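Local coordinates for uncharacterized hypothetical protein (Parabacteroides merdae, PDB 4EI0), which is of unknown function but belongs to the DUF4466 family and has a largely beta-sheet fold, at residues 239-244 with 292-297; 216-221 with 270-275. One frame throughout, in Å; residues are numbered along the deposited sequence.

Interaction 1 of 2, residues 239-244 with 292-297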
loop_
_atom_site.group_PDB
_atom_site.type_symbol
_atom_site.label_atom_id
_atom_site.label_comp_id
_atom_site.label_asym_id
_atom_site.label_seq_id
_atom_site.Cartn_x
_atom_site.Cartn_y
_atom_site.Cartn_z
ATOM N N GLY B 239 20.046 18.694 33.152
ATOM C CA GLY B 239 20.203 18.035 31.867
ATOM C C GLY B 239 19.885 16.563 31.894
ATOM O O GLY B 239 20.328 15.845 31.016
ATOM N N LEU B 240 19.161 16.104 32.914
ATOM C CA LEU B 240 18.725 14.719 33.001
ATOM C C LEU B 240 17.359 14.615 32.353
ATOM O O LEU B 240 16.337 14.992 32.914
ATOM C CB LEU B 240 18.672 14.181 34.436
ATOM C CG LEU B 240 18.109 12.755 34.552
ATOM C CD1 LEU B 240 19.091 11.830 33.870
ATOM C CD2 LEU B 240 17.908 12.294 35.973
ATOM N N GLN B 241 17.330 14.122 31.138
ATOM C CA GLN B 241 16.136 14.307 30.345
ATOM C C GLN B 241 15.483 12.948 30.282
ATOM O O GLN B 241 16.115 11.915 30.416
ATOM C CB GLN B 241 16.399 14.977 28.980
ATOM C CG GLN B 241 16.778 16.455 29.172
ATOM C CD GLN B 241 16.865 17.317 27.904
ATOM O OE1 GLN B 241 16.163 18.316 27.786
ATOM N NE2 GLN B 241 17.732 16.946 26.969
ATOM N N ASP B 242 14.189 12.968 30.188
ATOM C CA ASP B 242 13.455 11.765 30.093
ATOM C C ASP B 242 12.597 11.971 28.851
ATOM O O ASP B 242 11.989 13.036 28.667
ATOM C CB ASP B 242 12.653 11.614 31.380
ATOM C CG ASP B 242 11.669 10.471 31.315
ATOM O OD1 ASP B 242 10.702 10.561 30.549
ATOM O OD2 ASP B 242 11.908 9.470 32.008
ATOM N N ARG B 243 12.566 10.977 27.993
ATOM C CA ARG B 243 11.900 11.141 26.685
ATOM C C ARG B 243 10.385 11.355 26.852
ATOM O O ARG B 243 9.769 12.119 26.105
ATOM C CB ARG B 243 12.166 9.909 25.795
ATOM C CG ARG B 243 12.410 10.148 24.304
ATOM C CD ARG B 243 11.507 11.215 23.696
ATOM N NE ARG B 243 11.516 11.184 22.230
ATOM C CZ ARG B 243 10.622 11.798 21.450
ATOM N NH1 ARG B 243 9.600 12.482 21.967
ATOM N NH2 ARG B 243 10.742 11.708 20.132
ATOM N N GLN B 244 9.802 10.740 27.869
ATOM C CA GLN B 244 8.367 10.905 28.123
ATOM C C GLN B 244 8.074 12.240 28.739
ATOM O O GLN B 244 7.057 12.840 28.473
ATOM C CB GLN B 244 7.839 9.753 29.003
ATOM C CG GLN B 244 7.910 8.446 28.277
ATOM C CD GLN B 244 7.669 7.216 29.128
ATOM O OE1 GLN B 244 8.254 7.041 30.202
ATOM N NE2 GLN B 244 6.922 6.273 28.570
ATOM N N TYR B 292 10.407 12.566 40.295
ATOM C CA TYR B 292 11.381 13.351 39.561
ATOM C C TYR B 292 10.594 14.477 38.929
ATOM O O TYR B 292 9.640 14.230 38.148
ATOM C CB TYR B 292 12.120 12.504 38.480
ATOM C CG TYR B 292 13.094 13.316 37.655
ATOM C CD1 TYR B 292 14.214 13.881 38.252
ATOM C CD2 TYR B 292 12.885 13.563 36.318
ATOM C CE1 TYR B 292 15.110 14.662 37.540
ATOM C CE2 TYR B 292 13.801 14.337 35.581
ATOM C CZ TYR B 292 14.874 14.921 36.204
ATOM O OH TYR B 292 15.812 15.665 35.502
ATOM N N VAL B 293 10.968 15.704 39.264
ATOM C CA VAL B 293 10.360 16.921 38.736
ATOM C C VAL B 293 11.300 17.515 37.667
ATOM O O VAL B 293 12.472 17.751 37.934
ATOM C CB VAL B 293 10.174 17.940 39.852
ATOM C CG1 VAL B 293 9.475 19.204 39.298
ATOM C CG2 VAL B 293 9.467 17.285 41.034
ATOM N N TYR B 294 10.811 17.661 36.434
ATOM C CA TYR B 294 11.638 18.136 35.312
ATOM C C TYR B 294 11.142 19.504 34.937
ATOM O O TYR B 294 9.948 19.697 34.816
ATOM C CB TYR B 294 11.537 17.178 34.107
ATOM C CG TYR B 294 12.295 17.694 32.910
ATOM C CD1 TYR B 294 13.669 17.689 32.917
ATOM C CD2 TYR B 294 11.644 18.208 31.797
ATOM C CE1 TYR B 294 14.409 18.155 31.839
ATOM C CE2 TYR B 294 12.362 18.701 30.714
ATOM C CZ TYR B 294 13.747 18.647 30.727
ATOM O OH TYR B 294 14.511 19.180 29.726
ATOM N N ILE B 295 12.045 20.454 34.776
ATOM C CA ILE B 295 11.691 21.818 34.369
ATOM C C ILE B 295 11.723 21.912 32.851
ATOM O O ILE B 295 12.789 22.009 32.256
ATOM C CB ILE B 295 12.622 22.873 34.982
ATOM C CG1 ILE B 295 12.772 22.697 36.511
ATOM C CG2 ILE B 295 12.169 24.293 34.633
ATOM C CD1 ILE B 295 11.523 22.677 37.342
ATOM N N ASN B 296 10.564 21.853 32.204
ATOM C CA ASN B 296 10.475 21.924 30.748
ATOM C C ASN B 296 10.867 23.310 30.214
ATOM O O ASN B 296 11.547 23.413 29.196
ATOM C CB ASN B 296 9.041 21.609 30.249
ATOM C CG ASN B 296 8.565 20.229 30.626
ATOM O OD1 ASN B 296 7.815 20.077 31.590
ATOM N ND2 ASN B 296 8.909 19.231 29.830
ATOM N N LYS B 297 10.479 24.358 30.941
ATOM C CA LYS B 297 10.640 25.778 30.515
ATOM C C LYS B 297 10.584 26.652 31.750
ATOM O O LYS B 297 9.930 26.265 32.725
ATOM C CB LYS B 297 9.471 26.196 29.610
ATOM C CG LYS B 297 9.378 25.560 28.230
ATOM C CD LYS B 297 8.201 26.146 27.435
ATOM C CE LYS B 297 6.851 25.604 27.919
ATOM N NZ LYS B 297 5.826 26.670 28.132
HETATM O O HOH W 1 17.615 17.581 34.767
#
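Tyr-292 and Tyr-294 reach residues 239-244 through their hydroxyls. Tyr-292 OH donates to Leu-240 O over 2.7 Å, in the carbonyl plane and on a lone pair, with a C=O...donor angle of 132°. Tyr-294 OH donates to Gln-241 OE1, also over 2.7 Å and on an in-plane lone pair. The amide and the Tyr-294 ring are turned 46° apart. Tyr-292 OH has a further partner in a water, which donates to it over 2.7 Å and accepts from Leu-240 N. The hydroxyl thus serves both backbone polar atoms of Leu-240, one directly and one through water.

Residues 292-297 belong to strand 289-299 of an antiparallel sheet. Tyr-292 and Tyr-294 are two apart and extend from the same side of the strand. Residues 239-244 leave the edge strand 233-238 and enter helix 243-246, with Asp-242 as N-cap. Both rings have CG anti to the backbone N, which carries the hydroxyls out to the loop.

Packing round the hydroxyls is lighter. Leu-240 CB lies 3.4 Å from Tyr-292 OH, and Gln-241 CG rests 3.6 Å from Tyr-294 OH. The apolar contact is Leu-240 CD2 with Tyr-292 CE1, at 4.0 Å.

Interaction 2 of 2, residues 216-221 with 270-275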
loop_
_atom_site.group_PDB
_atom_site.type_symbol
_atom_site.label_atom_id
_atom_site.label_comp_id
_atom_site.label_asym_id
_atom_site.label_seq_id
_atom_site.Cartn_x
_atom_site.Cartn_y
_atom_site.Cartn_z
ATOM N N LYS B 216 15.874 30.169 56.367
ATOM C CA LYS B 216 15.356 31.528 56.119
ATOM C C LYS B 216 16.364 32.321 55.265
ATOM O O LYS B 216 15.984 33.027 54.329
ATOM C CB LYS B 216 15.013 32.240 57.446
ATOM N N GLU B 217 17.653 32.088 55.511
ATOM C CA GLU B 217 18.747 32.729 54.757
ATOM C C GLU B 217 18.584 32.624 53.221
ATOM O O GLU B 217 18.972 33.533 52.509
ATOM C CB GLU B 217 20.136 32.116 55.124
ATOM C CG GLU B 217 20.205 31.102 56.287
ATOM C CD GLU B 217 21.560 30.397 56.372
ATOM O OE1 GLU B 217 22.598 31.052 56.121
ATOM O OE2 GLU B 217 21.590 29.181 56.684
ATOM N N TYR B 218 18.051 31.513 52.702
ATOM C CA TYR B 218 18.033 31.276 51.245
ATOM C C TYR B 218 16.668 31.499 50.627
ATOM O O TYR B 218 16.463 31.150 49.456
ATOM C CB TYR B 218 18.538 29.859 50.907
ATOM C CG TYR B 218 19.964 29.663 51.329
ATOM C CD1 TYR B 218 20.984 30.413 50.736
ATOM C CD2 TYR B 218 20.294 28.767 52.344
ATOM C CE1 TYR B 218 22.298 30.274 51.136
ATOM C CE2 TYR B 218 21.607 28.613 52.749
ATOM C CZ TYR B 218 22.600 29.375 52.143
ATOM O OH TYR B 218 23.900 29.235 52.533
HETATM N N MSE B 219 15.740 32.082 51.399
HETATM C CA MSE B 219 14.345 32.179 50.961
HETATM C C MSE B 219 13.947 33.543 50.417
HETATM O O MSE B 219 12.856 33.691 49.882
HETATM C CB MSE B 219 13.427 31.734 52.090
HETATM C CG MSE B 219 13.523 30.238 52.348
HETATM SE SE MSE B 219 12.212 29.590 53.623
HETATM C CE MSE B 219 10.600 29.964 52.538
ATOM N N GLY B 220 14.853 34.510 50.523
ATOM C CA GLY B 220 14.648 35.833 49.937
ATOM C C GLY B 220 13.272 36.404 50.251
ATOM O O GLY B 220 12.573 36.849 49.350
ATOM N N GLY B 221 12.851 36.350 51.516
ATOM C CA GLY B 221 11.554 36.907 51.906
ATOM C C GLY B 221 10.312 36.031 51.752
ATOM O O GLY B 221 9.279 36.365 52.311
ATOM N N TYR B 270 16.519 22.588 50.212
ATOM C CA TYR B 270 16.145 23.692 49.320
ATOM C C TYR B 270 16.925 23.541 48.036
ATOM O O TYR B 270 17.995 22.940 48.035
ATOM C CB TYR B 270 16.432 25.073 49.932
ATOM C CG TYR B 270 17.926 25.397 50.033
ATOM C CD1 TYR B 270 18.703 24.861 51.050
ATOM C CD2 TYR B 270 18.560 26.176 49.078
ATOM C CE1 TYR B 270 20.065 25.114 51.127
ATOM C CE2 TYR B 270 19.918 26.437 49.149
ATOM C CZ TYR B 270 20.662 25.896 50.177
ATOM O OH TYR B 270 22.003 26.133 50.282
ATOM N N ILE B 271 16.386 24.065 46.936
ATOM C CA ILE B 271 17.076 24.130 45.639
ATOM C C ILE B 271 16.932 25.544 45.069
ATOM O O ILE B 271 15.838 26.090 45.024
ATOM C CB ILE B 271 16.496 23.144 44.633
ATOM C CG1 ILE B 271 16.784 21.692 45.084
ATOM C CG2 ILE B 271 17.070 23.425 43.241
ATOM C CD1 ILE B 271 16.099 20.684 44.180
ATOM N N LEU B 272 18.038 26.122 44.636
ATOM C CA LEU B 272 18.067 27.460 44.020
ATOM C C LEU B 272 18.462 27.327 42.546
ATOM O O LEU B 272 18.955 26.288 42.123
ATOM C CB LEU B 272 19.068 28.385 44.749
ATOM C CG LEU B 272 18.917 28.521 46.289
ATOM C CD1 LEU B 272 19.962 29.380 46.948
ATOM C CD2 LEU B 272 17.540 29.053 46.676
ATOM N N GLY B 273 18.240 28.379 41.764
ATOM C CA GLY B 273 18.669 28.406 40.377
ATOM C C GLY B 273 18.130 27.346 39.449
ATOM O O GLY B 273 18.847 26.861 38.582
ATOM N N LEU B 274 16.865 26.979 39.604
ATOM C CA LEU B 274 16.252 26.142 38.624
ATOM C C LEU B 274 16.121 26.866 37.280
ATOM O O LEU B 274 15.976 28.069 37.242
ATOM C CB LEU B 274 14.891 25.685 39.117
ATOM C CG LEU B 274 14.970 24.674 40.238
ATOM C CD1 LEU B 274 13.600 24.633 40.926
ATOM C CD2 LEU B 274 15.412 23.316 39.745
ATOM N N LYS B 275 16.139 26.113 36.186
ATOM C CA LYS B 275 15.951 26.654 34.862
ATOM C C LYS B 275 15.573 25.540 33.961
ATOM O O LYS B 275 15.500 24.401 34.389
ATOM C CB LYS B 275 17.242 27.310 34.378
ATOM C CG LYS B 275 18.498 26.440 34.462
ATOM C CD LYS B 275 19.740 27.167 33.967
ATOM C CE LYS B 275 20.952 26.826 34.820
ATOM N NZ LYS B 275 22.093 27.637 34.371
#
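Tyr-218 and Tyr-270 have the nearest CA atoms across the two segments, 8.0 Å apart, so the backbones stay well separated. Residues 216-221 form a loop that opens with a short 3-10 turn, in which Met-219 N donates to Lys-216 O. Residues 270-274 form a weakly bonded strand that pairs with strand 207-210.

The main side-chain contact is an offset stack of the Tyr-218 and Tyr-270 rings. Their centroids are 4.7 Å apart and the planes are only 9° from parallel. The rings lie face to face but slipped, so the outer part of each overlaps the outer part of the other's face. Tyr-270 OH sits 3.5 Å from Tyr-218 CE2, over the Tyr-218 face. Tyr-218 CD2 lies 3.6 Å from Tyr-270 CZ, over the Tyr-270 face. Tyr-270 holds CG between its backbone N and carbonyl carbon (chi1 70°), which places its ring against the Tyr-218 face. An alanine in place of Tyr-270 would remove one ring of the stack and would probably let the Tyr-218 ring turn more freely.

Leu-272 adds a second contact beside the stack. Its CD1 meets Tyr-218 CD1 at 4.1 Å, and its CD2 lies 3.6 Å from Tyr-218 O. That carbonyl also accepts a hydrogen bond from Tyr-210 OH. On the strand, Leu-272 CG lies at the edge of the Tyr-270 ring, in its plane.

This is surface packing of a long loop onto strand 270-274, an outermost strand, within this chain, of an antiparallel sheet, through a parallel-displaced tyrosine pair.

How the interactions relate
Interaction 1 and interaction 2 lie on the same side of the chain's centre, with their own centres about 20 Å apart. Their segments alternate along the sequence, in the order 216-221, 239-244, 270-275, 292-297. The second segments of the two contacts meet directly: Ile-295 CB approaches Lys-275 O at 3.3 Å, and Ile-295 CG1 packs against Leu-274 CD2 at 4.2 Å. Strand 289-299 and strand 270-274 belong to different antiparallel sheets, so the Ile-295 to Leu-274 contact brings strands of the two together here. Interaction 1 is partly buried and relies on hydrogen bonds. Interaction 2 is at the surface, about 30 Å from the chain's centre, and relies on ring stacking.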